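Long-range contacts in Non-reducing end alpha-L-arabinofuranosidase BoGH43B (Bacteroides ovatus, PDB 5JOZ), which removes terminal non-reducing alpha-L-arabinofuranoside residues from xyloglucan branches, converting S units to X units: residues Phe325-Ala330 and Thr353-Pro358; Asp133-Phe138 and Leu149-Pro154. All blocks are in the same frame, centred on the assembly; numbering follows the deposited sequence.

Contact 1: Phe325-Ala330 and Thr353-Pro358; sequences FIRNPA and TTNDSP
Phe325 opens the segment with its ring facing Pro329 CG, which lies 3.6 Å above the ring plane and toward its rim. Ile326 comes next and uses both its backbone and its side chain. Its CB packs 4.0 Å from Pro358 CD, and the two side chains cross at about a right angle. Its carbonyl O takes a hydrogen bond from Ser357 OG at 2.6 Å, nearly along the C=O axis. Ser357 turns its hydroxyl there with OG anti to the backbone N (chi1 -169°). A water accepts from Ile326 N and bridges to Ser357 OG and Pro358 O. Phe325 and Arg327 bond through their backbones to Phe36 and Glu34. The short strand 325-326 thus pairs with strand 35-36, and the C-terminal concanavalin A-like domain is joined here to the GH43 catalytic domain. Arg327 reaches across with its chain extended from CG to NE. NH1 donates to Asp356 O at 2.7 Å, in the carbonyl plane and with an N-H...O angle of 145°. One face of the guanidinium is covered by Asn355 CA, 3.5 Å above its centre. The Asn355 amide lies stacked against it, with the planes 14° apart. NE bonds to Cys68 O and NH2 forms a salt bridge with Asp395, so the flat group is held at several points. An alanine here would remove the guanidinium, and would probably loosen the 353-358 loop by losing the bond to Asp356 O and the stack on Asn355. Asn328 turns its amide to Asn63 and Leu65, while its carbonyl O lies 3.3 Å from Ser357 CB. Pro329 CA approaches Ser357 OG at 3.4 Å. At Ala330 a second water accepts from the backbone N and donates to Ser357 O.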
ATOM      1  N   PHE A 325      -5.758  -1.998  -9.717  1.00 23.64           N
ATOM      2  CA  PHE A 325      -6.716  -1.117 -10.394  1.00 22.30           C
ATOM      3  C   PHE A 325      -7.029   0.110  -9.546  1.00 20.52           C
ATOM      4  O   PHE A 325      -6.784   0.112  -8.341  1.00 22.30           O
ATOM      5  CB  PHE A 325      -8.018  -1.879 -10.643  1.00 20.28           C
ATOM      6  CG  PHE A 325      -7.835  -3.123 -11.431  1.00 19.53           C
ATOM      7  CD1 PHE A 325      -7.454  -4.314 -10.800  1.00 21.81           C
ATOM      8  CD2 PHE A 325      -8.026  -3.122 -12.803  1.00 19.17           C
ATOM      9  CE1 PHE A 325      -7.255  -5.484 -11.529  1.00 19.24           C
ATOM     10  CE2 PHE A 325      -7.839  -4.290 -13.539  1.00 20.16           C
ATOM     11  CZ  PHE A 325      -7.449  -5.466 -12.901  1.00 20.79           C
ATOM     12  N   ILE A 326      -7.580   1.137 -10.187  1.00 20.44           N
ATOM     13  CA  ILE A 326      -8.088   2.332  -9.506  1.00 22.91           C
ATOM     14  C   ILE A 326      -9.609   2.194  -9.264  1.00 25.72           C
ATOM     15  O   ILE A 326     -10.384   2.088 -10.220  1.00 24.36           O
ATOM     16  CB  ILE A 326      -7.804   3.597 -10.325  1.00 20.61           C
ATOM     17  CG1 ILE A 326      -6.283   3.758 -10.550  1.00 23.20           C
ATOM     18  CG2 ILE A 326      -8.382   4.806  -9.603  1.00 22.16           C
ATOM     19  CD1 ILE A 326      -5.873   4.897 -11.465  1.00 21.02           C
ATOM     20  N   ARG A 327     -10.018   2.188  -7.992  1.00 25.68           N
ATOM     21  CA  ARG A 327     -11.431   1.992  -7.579  1.00 23.47           C
ATOM     22  C   ARG A 327     -11.983   0.670  -8.117  1.00 28.51           C
ATOM     23  O   ARG A 327     -11.197  -0.252  -8.301  1.00 32.63           O
ATOM     24  CB  ARG A 327     -12.271   3.208  -7.950  1.00 24.00           C
ATOM     25  CG  ARG A 327     -11.644   4.495  -7.434  1.00 25.65           C
ATOM     26  CD  ARG A 327     -12.582   5.688  -7.516  1.00 26.78           C
ATOM     27  NE  ARG A 327     -11.868   6.913  -7.161  1.00 30.06           N
ATOM     28  CZ  ARG A 327     -10.988   7.536  -7.948  1.00 32.29           C
ATOM     29  NH1 ARG A 327     -10.740   7.098  -9.184  1.00 34.32           N
ATOM     30  NH2 ARG A 327     -10.366   8.630  -7.510  1.00 32.44           N
ATOM     31  N   ASN A 328     -13.292   0.552  -8.362  1.00 27.61           N
ATOM     32  CA  ASN A 328     -13.896  -0.724  -8.774  1.00 27.85           C
ATOM     33  C   ASN A 328     -13.876  -0.951 -10.306  1.00 32.51           C
ATOM     34  O   ASN A 328     -14.652  -0.331 -11.035  1.00 33.78           O
ATOM     35  CB  ASN A 328     -15.322  -0.805  -8.248  1.00 29.83           C
ATOM     36  CG  ASN A 328     -15.374  -0.736  -6.730  1.00 31.85           C
ATOM     37  OD1 ASN A 328     -15.815   0.259  -6.145  1.00 32.55           O
ATOM     38  ND2 ASN A 328     -14.886  -1.784  -6.084  1.00 32.44           N
ATOM     39  N   PRO A 329     -12.987  -1.842 -10.797  1.00 30.37           N
ATOM     40  CA  PRO A 329     -12.862  -2.008 -12.236  1.00 32.92           C
ATOM     41  C   PRO A 329     -13.999  -2.819 -12.869  1.00 32.62           C
ATOM     42  O   PRO A 329     -14.348  -3.886 -12.375  1.00 28.03           O
ATOM     43  CB  PRO A 329     -11.525  -2.758 -12.373  1.00 32.08           C
ATOM     44  CG  PRO A 329     -11.469  -3.590 -11.147  1.00 30.95           C
ATOM     45  CD  PRO A 329     -12.013  -2.687 -10.077  1.00 30.67           C
ATOM     46  N   ALA A 330     -14.565  -2.312 -13.962  1.00 31.74           N
ATOM     47  CA  ALA A 330     -15.476  -3.123 -14.777  1.00 35.27           C
ATOM     48  C   ALA A 330     -14.629  -4.077 -15.623  1.00 32.78           C
ATOM     49  O   ALA A 330     -13.758  -3.633 -16.376  1.00 27.72           O
ATOM     50  CB  ALA A 330     -16.345  -2.244 -15.660  1.00 34.12           C
ATOM     51  N   THR A 353      -9.605  12.227 -14.335  1.00 47.53           N
ATOM     52  CA  THR A 353     -10.332  13.429 -13.901  1.00 50.39           C
ATOM     53  C   THR A 353     -11.672  13.170 -13.194  1.00 50.20           C
ATOM     54  O   THR A 353     -12.229  14.096 -12.606  1.00 45.24           O
ATOM     55  CB  THR A 353     -10.594  14.366 -15.106  1.00 60.22           C
ATOM     56  OG1 THR A 353      -9.435  14.403 -15.947  1.00 63.05           O
ATOM     57  CG2 THR A 353     -10.936  15.795 -14.659  1.00 67.80           C
ATOM     58  N   THR A 354     -12.201  11.948 -13.268  1.00 46.68           N
ATOM     59  CA  THR A 354     -13.347  11.549 -12.437  1.00 52.25           C
ATOM     60  C   THR A 354     -12.920  10.600 -11.328  1.00 48.26           C
ATOM     61  O   THR A 354     -11.814  10.070 -11.334  1.00 48.73           O
ATOM     62  CB  THR A 354     -14.453  10.854 -13.261  1.00 57.02           C
ATOM     63  OG1 THR A 354     -13.930   9.666 -13.880  1.00 53.38           O
ATOM     64  CG2 THR A 354     -15.010  11.805 -14.321  1.00 62.89           C
ATOM     65  N   ASN A 355     -13.833  10.382 -10.390  1.00 51.63           N
ATOM     66  CA  ASN A 355     -13.663   9.398  -9.330  1.00 49.52           C
ATOM     67  C   ASN A 355     -14.477   8.119  -9.627  1.00 46.61           C
ATOM     68  O   ASN A 355     -15.425   7.785  -8.920  1.00 45.49           O
ATOM     69  CB  ASN A 355     -14.066  10.006  -7.970  1.00 51.58           C
ATOM     70  CG  ASN A 355     -13.109  11.088  -7.487  1.00 45.42           C
ATOM     71  OD1 ASN A 355     -12.129  11.430  -8.153  1.00 49.55           O
ATOM     72  ND2 ASN A 355     -13.389  11.627  -6.306  1.00 39.08           N
ATOM     73  N   ASP A 356     -14.128   7.427 -10.704  1.00 53.04           N
ATOM     74  CA  ASP A 356     -14.489   6.008 -10.847  1.00 51.92           C
ATOM     75  C   ASP A 356     -13.258   5.271 -11.386  1.00 35.88           C
ATOM     76  O   ASP A 356     -12.158   5.594 -10.948  1.00 35.07           O
ATOM     77  CB  ASP A 356     -15.813   5.789 -11.616  1.00 55.53           C
ATOM     78  CG  ASP A 356     -15.794   6.338 -13.013  1.00 56.45           C
ATOM     79  OD1 ASP A 356     -14.958   7.228 -13.305  1.00 61.26           O
ATOM     80  OD2 ASP A 356     -16.641   5.877 -13.810  1.00 52.36           O
ATOM     81  N   SER A 357     -13.408   4.297 -12.283  1.00 30.97           N
ATOM     82  CA  SER A 357     -12.311   3.390 -12.612  1.00 26.32           C
ATOM     83  C   SER A 357     -11.872   3.503 -14.072  1.00 27.43           C
ATOM     84  O   SER A 357     -12.493   2.896 -14.959  1.00 22.34           O
ATOM     85  CB  SER A 357     -12.707   1.957 -12.280  1.00 27.26           C
ATOM     86  OG  SER A 357     -11.589   1.096 -12.354  1.00 27.98           O
ATOM     87  N   PRO A 358     -10.778   4.260 -14.329  1.00 25.74           N
ATOM     88  CA  PRO A 358     -10.195   4.284 -15.664  1.00 24.58           C
ATOM     89  C   PRO A 358      -9.515   2.960 -16.017  1.00 25.55           C
ATOM     90  O   PRO A 358      -9.139   2.206 -15.124  1.00 23.78           O
ATOM     91  CB  PRO A 358      -9.163   5.412 -15.581  1.00 26.71           C
ATOM     92  CG  PRO A 358      -8.836   5.557 -14.145  1.00 26.22           C
ATOM     93  CD  PRO A 358      -9.948   4.979 -13.342  1.00 25.39           C
TER
HETATM   94  O   HOH W   1      -8.565   0.953 -12.855  1.00 18.60           O
HETATM   95  O   HOH W   2     -14.187   0.303 -14.930  1.00 35.04           O

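Contact 2: Asp133-Phe138 and Leu149-Pro154; sequences DGKMYF and LGVMDP
Met136 lies on the same face of the sheet as Phe138 and Met152. Its CB sits 3.5 Å from Met152 O. CG is anti to the backbone N (chi1 176°), and the extended chain carries the sulfur off this face of the sheet. SD reaches Pro154, with CA the nearest atom at 3.8 Å. CE, at the tip, meets Met152 SD at 3.6 Å. The Met152 chain is bent at its last torsion, which brings its methyl to the Phe138 ring. Met152 CE is 3.4 Å from Phe138 CD2. Met152 SD lies obliquely 5.5 Å from the centroid of the Phe138 ring, a Met-aromatic contact. Phe159 meets the same ring edge-to-face. On the other face of the sheet Tyr137 and Val151 lie side by side and point the same way, with CE1 of Tyr137 4.0 Å from CG2 of Val151. Leu149 crosses the Tyr137 ring obliquely with its methyl groups. The backbones join most firmly at Phe138 and Gly150, an antiparallel hydrogen-bonded pair. The bond from Phe138 N to Gly150 O, 2.9 Å, is nearly straight at 167°, although the donor lies above the carbonyl plane. Gly150 N returns a bond to Phe138 O. A weak bond from Met152 N to Met136 O follows. The two segments are the inner strands of a four-stranded antiparallel sheet, one blade of the five-bladed beta-propeller of GH43 enzymes. The side chain of Phe138 is about 9 Å from that of Asp126, the residue inferred to tune the acidity of the catalytic glutamate.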
ATOM      1  N   ASP A 133      -9.031 -13.609  26.662  1.00 51.46           N
ATOM      2  CA  ASP A 133      -9.970 -14.121  27.688  1.00 54.63           C
ATOM      3  C   ASP A 133     -11.322 -14.508  27.060  1.00 56.54           C
ATOM      4  O   ASP A 133     -12.380 -14.247  27.634  1.00 60.98           O
ATOM      5  CB  ASP A 133     -10.161 -13.099  28.854  1.00 58.07           C
ATOM      6  CG  ASP A 133      -8.953 -13.035  29.823  1.00 69.24           C
ATOM      7  OD1 ASP A 133      -8.399 -14.102  30.182  1.00 68.60           O
ATOM      8  OD2 ASP A 133      -8.581 -11.913  30.263  1.00 59.27           O
ATOM      9  N   GLY A 134     -11.276 -15.115  25.873  1.00 58.80           N
ATOM     10  CA  GLY A 134     -12.485 -15.436  25.101  1.00 58.31           C
ATOM     11  C   GLY A 134     -13.368 -14.269  24.659  1.00 50.63           C
ATOM     12  O   GLY A 134     -14.551 -14.461  24.382  1.00 55.60           O
ATOM     13  N   LYS A 135     -12.798 -13.066  24.584  1.00 46.63           N
ATOM     14  CA  LYS A 135     -13.513 -11.860  24.157  1.00 45.06           C
ATOM     15  C   LYS A 135     -12.785 -11.223  22.990  1.00 44.75           C
ATOM     16  O   LYS A 135     -11.555 -11.308  22.885  1.00 37.07           O
ATOM     17  CB  LYS A 135     -13.579 -10.829  25.278  1.00 46.48           C
ATOM     18  CG  LYS A 135     -14.238 -11.322  26.551  1.00 56.94           C
ATOM     19  CD  LYS A 135     -14.374 -10.197  27.563  1.00 57.38           C
ATOM     20  CE  LYS A 135     -15.097 -10.660  28.817  1.00 58.52           C
ATOM     21  NZ  LYS A 135     -15.738  -9.503  29.493  1.00 61.28           N
ATOM     22  N   MET A 136     -13.554 -10.565  22.130  1.00 43.99           N
ATOM     23  CA  MET A 136     -13.025  -9.837  20.987  1.00 42.47           C
ATOM     24  C   MET A 136     -13.100  -8.344  21.293  1.00 40.82           C
ATOM     25  O   MET A 136     -14.167  -7.730  21.156  1.00 33.22           O
ATOM     26  CB  MET A 136     -13.831 -10.188  19.739  1.00 42.13           C
ATOM     27  CG  MET A 136     -13.452  -9.437  18.476  1.00 43.86           C
ATOM     28  SD  MET A 136     -14.447 -10.063  17.112  1.00 42.42           S
ATOM     29  CE  MET A 136     -14.324  -8.738  15.917  1.00 42.39           C
ATOM     30  N   TYR A 137     -11.960  -7.773  21.705  1.00 36.27           N
ATOM     31  CA  TYR A 137     -11.862  -6.346  22.031  1.00 33.71           C
ATOM     32  C   TYR A 137     -11.755  -5.494  20.770  1.00 34.43           C
ATOM     33  O   TYR A 137     -11.119  -5.896  19.805  1.00 40.97           O
ATOM     34  CB  TYR A 137     -10.666  -6.060  22.952  1.00 31.58           C
ATOM     35  CG  TYR A 137     -10.890  -6.500  24.369  1.00 30.63           C
ATOM     36  CD1 TYR A 137     -11.448  -5.631  25.300  1.00 29.92           C
ATOM     37  CD2 TYR A 137     -10.541  -7.783  24.788  1.00 32.08           C
ATOM     38  CE1 TYR A 137     -11.672  -6.037  26.606  1.00 32.69           C
ATOM     39  CE2 TYR A 137     -10.749  -8.190  26.101  1.00 32.27           C
ATOM     40  CZ  TYR A 137     -11.321  -7.312  26.996  1.00 30.69           C
ATOM     41  OH  TYR A 137     -11.534  -7.694  28.291  1.00 40.05           O
ATOM     42  N   PHE A 138     -12.384  -4.322  20.804  1.00 33.65           N
ATOM     43  CA  PHE A 138     -12.342  -3.331  19.724  1.00 31.88           C
ATOM     44  C   PHE A 138     -11.768  -2.092  20.375  1.00 31.49           C
ATOM     45  O   PHE A 138     -12.338  -1.598  21.339  1.00 29.25           O
ATOM     46  CB  PHE A 138     -13.751  -3.051  19.168  1.00 32.38           C
ATOM     47  CG  PHE A 138     -13.821  -1.930  18.140  1.00 30.57           C
ATOM     48  CD1 PHE A 138     -13.846  -0.583  18.534  1.00 26.76           C
ATOM     49  CD2 PHE A 138     -13.919  -2.220  16.777  1.00 30.81           C
ATOM     50  CE1 PHE A 138     -13.928   0.442  17.596  1.00 25.65           C
ATOM     51  CE2 PHE A 138     -14.000  -1.195  15.828  1.00 30.94           C
ATOM     52  CZ  PHE A 138     -14.005   0.140  16.237  1.00 27.32           C
ATOM     53  N   LEU A 149     -12.474   1.661  24.101  1.00 26.74           N
ATOM     54  CA  LEU A 149     -12.472   0.206  24.151  1.00 27.98           C
ATOM     55  C   LEU A 149     -13.911  -0.307  24.248  1.00 32.72           C
ATOM     56  O   LEU A 149     -14.758   0.328  24.876  1.00 39.54           O
ATOM     57  CB  LEU A 149     -11.666  -0.282  25.352  1.00 26.05           C
ATOM     58  CG  LEU A 149     -11.314  -1.773  25.367  1.00 27.81           C
ATOM     59  CD1 LEU A 149     -10.345  -2.154  24.244  1.00 27.42           C
ATOM     60  CD2 LEU A 149     -10.726  -2.132  26.725  1.00 29.30           C
ATOM     61  N   GLY A 150     -14.160  -1.459  23.629  1.00 32.15           N
ATOM     62  CA  GLY A 150     -15.455  -2.146  23.657  1.00 31.86           C
ATOM     63  C   GLY A 150     -15.253  -3.640  23.418  1.00 35.62           C
ATOM     64  O   GLY A 150     -14.131  -4.087  23.150  1.00 37.22           O
ATOM     65  N   VAL A 151     -16.328  -4.414  23.538  1.00 36.15           N
ATOM     66  CA  VAL A 151     -16.289  -5.858  23.295  1.00 35.00           C
ATOM     67  C   VAL A 151     -17.336  -6.157  22.245  1.00 35.14           C
ATOM     68  O   VAL A 151     -18.374  -5.503  22.188  1.00 40.70           O
ATOM     69  CB  VAL A 151     -16.524  -6.680  24.582  1.00 34.19           C
ATOM     70  CG1 VAL A 151     -16.339  -8.177  24.327  1.00 30.21           C
ATOM     71  CG2 VAL A 151     -15.560  -6.217  25.669  1.00 37.50           C
ATOM     72  N   MET A 152     -17.040  -7.146  21.416  1.00 36.71           N
ATOM     73  CA  MET A 152     -17.729  -7.361  20.163  1.00 41.88           C
ATOM     74  C   MET A 152     -18.009  -8.854  20.009  1.00 40.48           C
ATOM     75  O   MET A 152     -17.194  -9.690  20.409  1.00 37.06           O
ATOM     76  CB  MET A 152     -16.826  -6.840  19.036  1.00 52.37           C
ATOM     77  CG  MET A 152     -17.505  -6.494  17.721  1.00 55.98           C
ATOM     78  SD  MET A 152     -16.331  -5.772  16.547  1.00 53.28           S
ATOM     79  CE  MET A 152     -16.786  -4.043  16.609  1.00 43.57           C
ATOM     80  N   ASP A 153     -19.179  -9.176  19.468  1.00 42.61           N
ATOM     81  CA  ASP A 153     -19.548 -10.552  19.136  1.00 41.80           C
ATOM     82  C   ASP A 153     -18.909 -10.893  17.788  1.00 45.34           C
ATOM     83  O   ASP A 153     -19.200 -10.222  16.793  1.00 43.65           O
ATOM     84  CB  ASP A 153     -21.076 -10.689  19.055  1.00 47.26           C
ATOM     85  CG  ASP A 153     -21.532 -12.039  18.511  1.00 45.35           C
ATOM     86  OD1 ASP A 153     -21.206 -13.094  19.095  1.00 47.99           O
ATOM     87  OD2 ASP A 153     -22.239 -12.036  17.494  1.00 51.15           O
ATOM     88  N   PRO A 154     -18.038 -11.928  17.745  1.00 49.19           N
ATOM     89  CA  PRO A 154     -17.391 -12.326  16.478  1.00 55.43           C
ATOM     90  C   PRO A 154     -18.338 -12.607  15.305  1.00 57.96           C
ATOM     91  O   PRO A 154     -18.013 -12.276  14.169  1.00 50.67           O
ATOM     92  CB  PRO A 154     -16.639 -13.612  16.854  1.00 53.38           C
ATOM     93  CG  PRO A 154     -16.393 -13.504  18.317  1.00 50.07           C
ATOM     94  CD  PRO A 154     -17.548 -12.735  18.885  1.00 49.52           C
TER

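Contact 2 comes first along the chain and closes before contact 1 opens. Their centres are 36 Å apart, and their nearest atoms are separated by about 22 Å. They share no sheet. Contact 2 is buried within one propeller blade of the catalytic GH43 domain, where it joins neighbouring strands 135-141 and 146-152. Contact 1 belongs to the C-terminal concanavalin A-like domain and is only partly buried. It is made largely by loops, at the seam with the catalytic part. One contact therefore holds a blade together internally, while the other sits where the two domains meet.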